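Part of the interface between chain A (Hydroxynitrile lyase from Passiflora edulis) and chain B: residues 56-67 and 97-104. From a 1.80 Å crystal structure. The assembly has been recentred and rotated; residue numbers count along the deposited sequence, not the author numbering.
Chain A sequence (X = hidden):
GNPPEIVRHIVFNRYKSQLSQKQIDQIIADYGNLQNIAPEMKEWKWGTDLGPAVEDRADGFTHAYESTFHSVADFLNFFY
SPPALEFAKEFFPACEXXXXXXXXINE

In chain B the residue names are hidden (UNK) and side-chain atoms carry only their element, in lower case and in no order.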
ATOM      1  N   ASP A  56     -12.215   6.291  -6.589  1.00 15.98           N
ATOM      2  CA  ASP A  56     -11.507   6.851  -7.748  1.00 15.59           C
ATOM      3  C   ASP A  56     -10.293   7.714  -7.385  1.00 14.67           C
ATOM      4  O   ASP A  56     -10.170   8.842  -7.845  1.00 14.33           O
ATOM      5  CB  ASP A  56     -12.495   7.620  -8.636  1.00 17.43           C
ATOM      6  CG  ASP A  56     -11.935   7.923 -10.031  1.00 19.06           C
ATOM      7  OD1 ASP A  56     -11.009   7.220 -10.506  1.00 19.88           O
ATOM      8  OD2 ASP A  56     -12.414   8.899 -10.650  1.00 20.83           O
ATOM      9  N   ARG A  57      -9.388   7.168  -6.578  1.00 13.37           N
ATOM     10  CA  ARG A  57      -8.199   7.899  -6.137  1.00 12.90           C
ATOM     11  C   ARG A  57      -6.894   7.134  -6.391  1.00 11.99           C
ATOM     12  O   ARG A  57      -5.860   7.455  -5.799  1.00 11.20           O
ATOM     13  CB  ARG A  57      -8.332   8.272  -4.654  1.00 13.73           C
ATOM     14  CG  ARG A  57      -9.437   9.281  -4.362  1.00 14.24           C
ATOM     15  CD  ARG A  57      -9.356   9.730  -2.925  1.00 14.83           C
ATOM     16  NE  ARG A  57     -10.385  10.704  -2.529  1.00 15.96           N
ATOM     17  CZ  ARG A  57     -10.266  12.036  -2.579  1.00 16.79           C
ATOM     18  NH1 ARG A  57      -9.174  12.638  -3.057  1.00 17.46           N
ATOM     19  NH2 ARG A  57     -11.273  12.789  -2.147  1.00 17.78           N
ATOM     20  N   ALA A  58      -6.925   6.190  -7.326  1.00 11.17           N
ATOM     21  CA  ALA A  58      -5.739   5.377  -7.661  1.00 11.36           C
ATOM     22  C   ALA A  58      -4.753   6.084  -8.579  1.00 11.78           C
ATOM     23  O   ALA A  58      -3.620   5.619  -8.738  1.00 10.99           O
ATOM     24  CB  ALA A  58      -6.155   4.043  -8.246  1.00 11.09           C
ATOM     25  N   ASP A  59      -5.178   7.204  -9.174  1.00 12.90           N
ATOM     26  CA  ASP A  59      -4.298   8.088  -9.926  1.00 14.14           C
ATOM     27  C   ASP A  59      -3.463   7.339 -10.973  1.00 13.09           C
ATOM     28  O   ASP A  59      -2.268   7.598 -11.135  1.00 13.57           O
ATOM     29  CB  ASP A  59      -3.401   8.890  -8.978  1.00 16.38           C
ATOM     30  CG  ASP A  59      -2.799  10.139  -9.639  1.00 19.30           C
ATOM     31  OD1 ASP A  59      -3.227  10.540 -10.752  1.00 22.00           O
ATOM     32  OD2 ASP A  59      -1.890  10.720  -9.035  1.00 22.94           O
ATOM     33  N   GLY A  60      -4.112   6.416 -11.674  1.00 12.12           N
ATOM     34  CA  GLY A  60      -3.484   5.672 -12.752  1.00 11.68           C
ATOM     35  C   GLY A  60      -2.669   4.458 -12.337  1.00 10.91           C
ATOM     36  O   GLY A  60      -2.228   3.721 -13.203  1.00 10.76           O
ATOM     37  N   PHE A  61      -2.472   4.231 -11.035  1.00 10.23           N
ATOM     38  CA  PHE A  61      -1.856   2.982 -10.576  1.00 10.23           C
ATOM     39  C   PHE A  61      -2.887   1.859 -10.669  1.00  9.92           C
ATOM     40  O   PHE A  61      -4.061   2.050 -10.339  1.00 10.51           O
ATOM     41  CB  PHE A  61      -1.294   3.115  -9.163  1.00 10.25           C
ATOM     42  CG  PHE A  61      -0.153   4.075  -9.061  1.00 10.43           C
ATOM     43  CD1 PHE A  61       1.137   3.674  -9.366  1.00 10.61           C
ATOM     44  CD2 PHE A  61      -0.368   5.388  -8.662  1.00 10.62           C
ATOM     45  CE1 PHE A  61       2.198   4.566  -9.268  1.00 10.83           C
ATOM     46  CE2 PHE A  61       0.684   6.290  -8.572  1.00 11.29           C
ATOM     47  CZ  PHE A  61       1.976   5.879  -8.875  1.00 10.93           C
ATOM     48  N   THR A  62      -2.462   0.710 -11.160  1.00  9.36           N
ATOM     49  CA  THR A  62      -3.362  -0.413 -11.417  1.00  9.31           C
ATOM     50  C   THR A  62      -3.183  -1.609 -10.502  1.00  9.22           C
ATOM     51  O   THR A  62      -4.113  -2.410 -10.362  1.00  9.22           O
ATOM     52  CB  THR A  62      -3.223  -0.895 -12.863  1.00  9.31           C
ATOM     53  OG1 THR A  62      -1.856  -1.255 -13.125  1.00  9.61           O
ATOM     54  CG2 THR A  62      -3.652   0.237 -13.847  1.00  9.53           C
ATOM     55  N   HIS A  63      -1.986  -1.766  -9.950  1.00  8.98           N
ATOM     56  CA  HIS A  63      -1.600  -2.953  -9.173  1.00  9.01           C
ATOM     57  C   HIS A  63      -0.970  -2.534  -7.842  1.00  8.94           C
ATOM     58  O   HIS A  63      -0.233  -1.531  -7.766  1.00  8.49           O
ATOM     59  CB  HIS A  63      -0.550  -3.752  -9.933  1.00  8.90           C
ATOM     60  CG  HIS A  63      -1.064  -4.492 -11.124  1.00  9.35           C
ATOM     61  ND1 HIS A  63      -1.447  -3.863 -12.291  1.00  9.16           N
ATOM     62  CD2 HIS A  63      -1.193  -5.821 -11.349  1.00  9.32           C
ATOM     63  CE1 HIS A  63      -1.835  -4.777 -13.166  1.00  9.43           C
ATOM     64  NE2 HIS A  63      -1.680  -5.972 -12.625  1.00  9.50           N
ATOM     65  N   ALA A  64      -1.247  -3.319  -6.799  1.00  8.86           N
ATOM     66  CA  ALA A  64      -0.612  -3.184  -5.490  1.00  8.85           C
ATOM     67  C   ALA A  64       0.018  -4.519  -5.108  1.00  8.96           C
ATOM     68  O   ALA A  64      -0.509  -5.581  -5.456  1.00  8.71           O
ATOM     69  CB  ALA A  64      -1.623  -2.763  -4.432  1.00  8.72           C
ATOM     70  N   TYR A  65       1.157  -4.454  -4.433  1.00  9.10           N
ATOM     71  CA  TYR A  65       1.853  -5.631  -3.925  1.00  9.60           C
ATOM     72  C   TYR A  65       2.346  -5.339  -2.513  1.00 10.17           C
ATOM     73  O   TYR A  65       2.984  -4.312  -2.272  1.00  9.97           O
ATOM     74  CB  TYR A  65       3.058  -5.994  -4.797  1.00  9.70           C
ATOM     75  CG  TYR A  65       2.852  -5.838  -6.270  1.00  9.86           C
ATOM     76  CD1 TYR A  65       2.909  -4.582  -6.856  1.00 10.02           C
ATOM     77  CD2 TYR A  65       2.583  -6.934  -7.089  1.00 10.04           C
ATOM     78  CE1 TYR A  65       2.709  -4.409  -8.200  1.00 10.06           C
ATOM     79  CE2 TYR A  65       2.386  -6.773  -8.449  1.00 10.08           C
ATOM     80  CZ  TYR A  65       2.458  -5.504  -9.004  1.00 10.28           C
ATOM     81  OH  TYR A  65       2.265  -5.303 -10.356  1.00 10.42           O
ATOM     82  N   GLU A  66       2.081  -6.253  -1.591  1.00 10.40           N
ATOM     83  CA  GLU A  66       2.511  -6.081  -0.223  1.00 11.03           C
ATOM     84  C   GLU A  66       3.407  -7.227   0.195  1.00 11.33           C
ATOM     85  O   GLU A  66       3.143  -8.372  -0.160  1.00 11.29           O
ATOM     86  CB  GLU A  66       1.320  -6.092   0.705  1.00 12.29           C
ATOM     87  CG  GLU A  66       0.285  -5.026   0.440  1.00 13.45           C
ATOM     88  CD  GLU A  66      -0.770  -5.029   1.533  1.00 14.87           C
ATOM     89  OE1 GLU A  66      -0.376  -5.079   2.741  1.00 16.55           O
ATOM     90  OE2 GLU A  66      -1.976  -5.072   1.200  1.00 15.97           O
ATOM     91  N   SER A  67       4.428  -6.908   0.967  1.00 11.83           N
ATOM     92  CA  SER A  67       5.252  -7.922   1.639  1.00 12.48           C
ATOM     93  C   SER A  67       5.712  -7.431   3.004  1.00 12.28           C
ATOM     94  O   SER A  67       5.673  -6.229   3.307  1.00 11.55           O
ATOM     95  CB  SER A  67       6.431  -8.324   0.769  1.00 13.11           C
ATOM     96  OG  SER A  67       7.086  -7.199   0.250  1.00 15.02           O
TER
ATOM     97  N   UNK B  97      -0.461  15.355  -1.011  1.00 14.24           N
ATOM     98  CA  UNK B  97      -0.512  14.297  -2.026  1.00 14.41           C
ATOM     99  C   UNK B  97      -1.341  13.139  -1.510  1.00 12.43           C
ATOM    100  O   UNK B  97      -1.368  12.896  -0.321  1.00 11.02           O
ATOM    101  c   UNK B  97       0.878  13.743  -2.320  1.00 16.21           C
ATOM    102  c   UNK B  97       3.307  14.153  -2.760  1.00 19.76           C
ATOM    103  n   UNK B  97       3.568  13.098  -5.016  1.00 22.17           N
ATOM    104  c   UNK B  97       3.460  12.872  -3.552  1.00 21.15           C
ATOM    105  c   UNK B  97       1.900  14.740  -2.823  1.00 18.18           C
ATOM    106  N   UNK B  98      -1.987  12.411  -2.415  1.00 11.50           N
ATOM    107  CA  UNK B  98      -2.837  11.302  -2.005  1.00 11.68           C
ATOM    108  C   UNK B  98      -2.920  10.260  -3.121  1.00 11.02           C
ATOM    109  O   UNK B  98      -3.027  10.597  -4.305  1.00 11.13           O
ATOM    110  c   UNK B  98      -4.920  12.588  -2.705  1.00 12.59           C
ATOM    111  c   UNK B  98      -5.180  10.694  -1.125  1.00 12.60           C
ATOM    112  c   UNK B  98      -4.248  11.820  -1.578  1.00 12.22           C
ATOM    113  c   UNK B  98      -4.731   9.980   0.115  1.00 12.94           C
ATOM    114  N   UNK B  99      -2.802   8.998  -2.745  1.00 10.50           N
ATOM    115  CA  UNK B  99      -3.139   7.898  -3.638  1.00 10.15           C
ATOM    116  C   UNK B  99      -3.777   6.789  -2.803  1.00  9.93           C
ATOM    117  O   UNK B  99      -3.328   6.511  -1.688  1.00  9.48           O
ATOM    118  c   UNK B  99      -1.913   7.407  -4.447  1.00 10.54           C
ATOM    119  c   UNK B  99      -0.800   6.889  -3.553  1.00 10.82           C
ATOM    120  c   UNK B  99      -2.304   6.371  -5.485  1.00 11.02           C
ATOM    121  N   UNK B 100      -4.814   6.165  -3.357  1.00  9.90           N
ATOM    122  CA  UNK B 100      -5.560   5.110  -2.683  1.00 10.00           C
ATOM    123  C   UNK B 100      -5.820   3.985  -3.664  1.00  9.79           C
ATOM    124  O   UNK B 100      -6.338   4.224  -4.764  1.00  9.24           O
ATOM    125  c   UNK B 100      -6.799   6.850  -1.319  1.00 10.68           C
ATOM    126  c   UNK B 100      -6.935   5.593  -2.168  1.00 10.22           C
ATOM    127  c   UNK B 100      -7.635   4.492  -1.382  1.00 10.52           C
ATOM    128  N   UNK B 101      -5.458   2.760  -3.273  1.00  9.95           N
ATOM    129  CA  UNK B 101      -5.852   1.575  -4.023  1.00 10.17           C
ATOM    130  C   UNK B 101      -6.689   0.658  -3.155  1.00 10.43           C
ATOM    131  O   UNK B 101      -6.431   0.517  -1.967  1.00 10.42           O
ATOM    132  c   UNK B 101      -4.230   1.182  -5.978  1.00 10.95           C
ATOM    133  c   UNK B 101      -3.529   2.536  -5.947  1.00 11.27           C
ATOM    134  c   UNK B 101      -4.645   0.805  -4.568  1.00 10.68           C
ATOM    135  c   UNK B 101      -3.315   0.140  -6.594  1.00 11.14           C
ATOM    136  N   UNK B 102      -7.710   0.073  -3.767  1.00 10.29           N
ATOM    137  CA  UNK B 102      -8.540  -0.939  -3.150  1.00 10.71           C
ATOM    138  C   UNK B 102      -8.388  -2.161  -4.017  1.00 10.59           C
ATOM    139  O   UNK B 102      -8.598  -2.070  -5.207  1.00 11.24           O
ATOM    140  c   UNK B 102      -9.996  -0.488  -3.139  1.00 10.89           C
ATOM    141  n   UNK B 102     -10.472   1.861  -2.806  1.00 11.14           N
ATOM    142  c   UNK B 102     -10.221   0.692  -2.229  1.00 11.53           C
ATOM    143  o   UNK B 102     -10.167   0.547  -1.009  1.00 12.58           O
ATOM    144  N   UNK B 103      -8.050  -3.302  -3.421  1.00 10.23           N
ATOM    145  CA  UNK B 103      -7.889  -4.527  -4.196  1.00 10.62           C
ATOM    146  C   UNK B 103      -8.340  -5.773  -3.453  1.00 10.45           C
ATOM    147  O   UNK B 103      -8.245  -5.854  -2.226  1.00 10.10           O
ATOM    148  c   UNK B 103      -4.699  -4.081  -2.916  1.00 12.40           C
ATOM    149  c   UNK B 103      -3.738  -4.454  -1.977  1.00 12.87           C
ATOM    150  o   UNK B 103      -2.587  -6.307  -0.870  1.00 15.35           O
ATOM    151  c   UNK B 103      -3.502  -5.817  -1.771  1.00 13.26           C
ATOM    152  c   UNK B 103      -5.407  -5.044  -3.632  1.00 11.51           C
ATOM    153  c   UNK B 103      -6.434  -4.671  -4.682  1.00 11.03           C
ATOM    154  c   UNK B 103      -5.116  -6.383  -3.392  1.00 12.37           C
ATOM    155  c   UNK B 103      -4.177  -6.759  -2.484  1.00 13.15           C
ATOM    156  N   UNK B 104      -8.828  -6.738  -4.222  1.00 10.83           N
ATOM    157  CA  UNK B 104      -9.123  -8.061  -3.709  1.00 11.62           C
ATOM    158  C   UNK B 104      -7.803  -8.836  -3.620  1.00 12.39           C
ATOM    159  O   UNK B 104      -7.060  -8.928  -4.596  1.00 12.04           O
ATOM    160  c   UNK B 104     -11.530  -8.104  -4.475  1.00 11.90           C
ATOM    161  c   UNK B 104     -12.546  -8.512  -5.515  1.00 12.38           C
ATOM    162  c   UNK B 104     -10.267 -10.253  -4.168  1.00 12.17           C
ATOM    163  c   UNK B 104     -10.162  -8.793  -4.593  1.00 11.79           C
TER
HETATM  164  O   HOH W   1      -8.988   4.618  -5.200  1.00 11.10           O
HETATM  165  O   HOH W   2      -5.335  10.141  -5.920  1.00 14.73           O
HETATM  166  O   HOH W   3      -1.140  10.694  -6.519  1.00 31.15           O

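At position 97 of chain B the side chain is an unbranched run of four carbons ending in a nitrogen, and it touches nothing on the chain A stretch; this is a lysine. The terminal nitrogen of K97(B) is hydrogen-bonded elsewhere in the structure.

Position 98 carries four carbons, forked at the first, with one arm two carbons long. One carbon of the fork is 4.3 Å from NH1 of R57(A), a loose contact. The branching is that of a beta-branched isoleucine. The carbonyl of I98(B) does more, because O of I98(B) accepts from two waters; one also donates to O of R57(A), the other to OD2 of D59(A).

Three carbons, one bearing the other two, make up the side chain at position 99. Its fork lies against the turn formed by A58(A) to F61(A), and no polar atom is present, so the residue is a valine rather than the similarly shaped threonine, a choice the element labels settle. CG2 of V99(B) is 3.8 Å from CD2 of F61(A) and 3.6 Å from O of A58(A), the carbonyl that closes the turn by accepting from N of F61(A).

Position 100 repeats the pattern of one carbon carrying two, and its CB is 3.9 Å from CB of R57(A); this too is a valine. The backbone of V100(B) matters most here: N of V100(B) donates to O of R57(A) at 3.0 Å with a nearly straight angle of 162°. O of V100(B) lies 3.2 Å from CA of A58(A) in a CA-H...O contact and accepts from a water that in turn accepts from N of R57(A).

At position 101 there are again four carbons, but the fork comes at the second. Its two end carbons reach CB of A58(A), CB of F61(A) and CB of A64(A). The late fork is that of leucine. The CA-to-CB bond of L101(B) points sideways, yet the end of the side chain comes nearer to chain A. CD1 of L101(B) is 3.8 Å from CB of A58(A) and 4.0 Å from CB of F61(A), while CD2 of L101(B) is 4.0 Å from CB of A64(A), so the fork spans from the turn to the strand.

Position 102 has two carbons, the second bearing one oxygen and one nitrogen, and makes no contact with the chain A stretch; the amide is that of an asparagine.

Position 103 shows a carbon followed by a six-carbon ring bearing one oxygen. A ring carbon lies against CB of A64(A), and the oxygen meets OE2 of E66(A). This is tyrosine. CE1 of Y103(B) is 3.7 Å from CB of A64(A), and OH of Y103(B) donates a very short 2.5 Å hydrogen bond to OE2 of E66(A), which lies near the ring plane.

Position 104, out of reach of the chain A stretch, has four carbons forked at the first, one arm longer: isoleucine.

The contact therefore has three parts. Backbone and water hydrogen bonds fix the loop around R57(A) to the start of the chain B stretch, L101(B) and V99(B) supply apolar packing in the middle, and the Y103(B)–E66(A) bond anchors the far end. The two strands cross at 79°, and the contact buries 547 Å² in all.

Chain B (97-104) KIVVLNYI
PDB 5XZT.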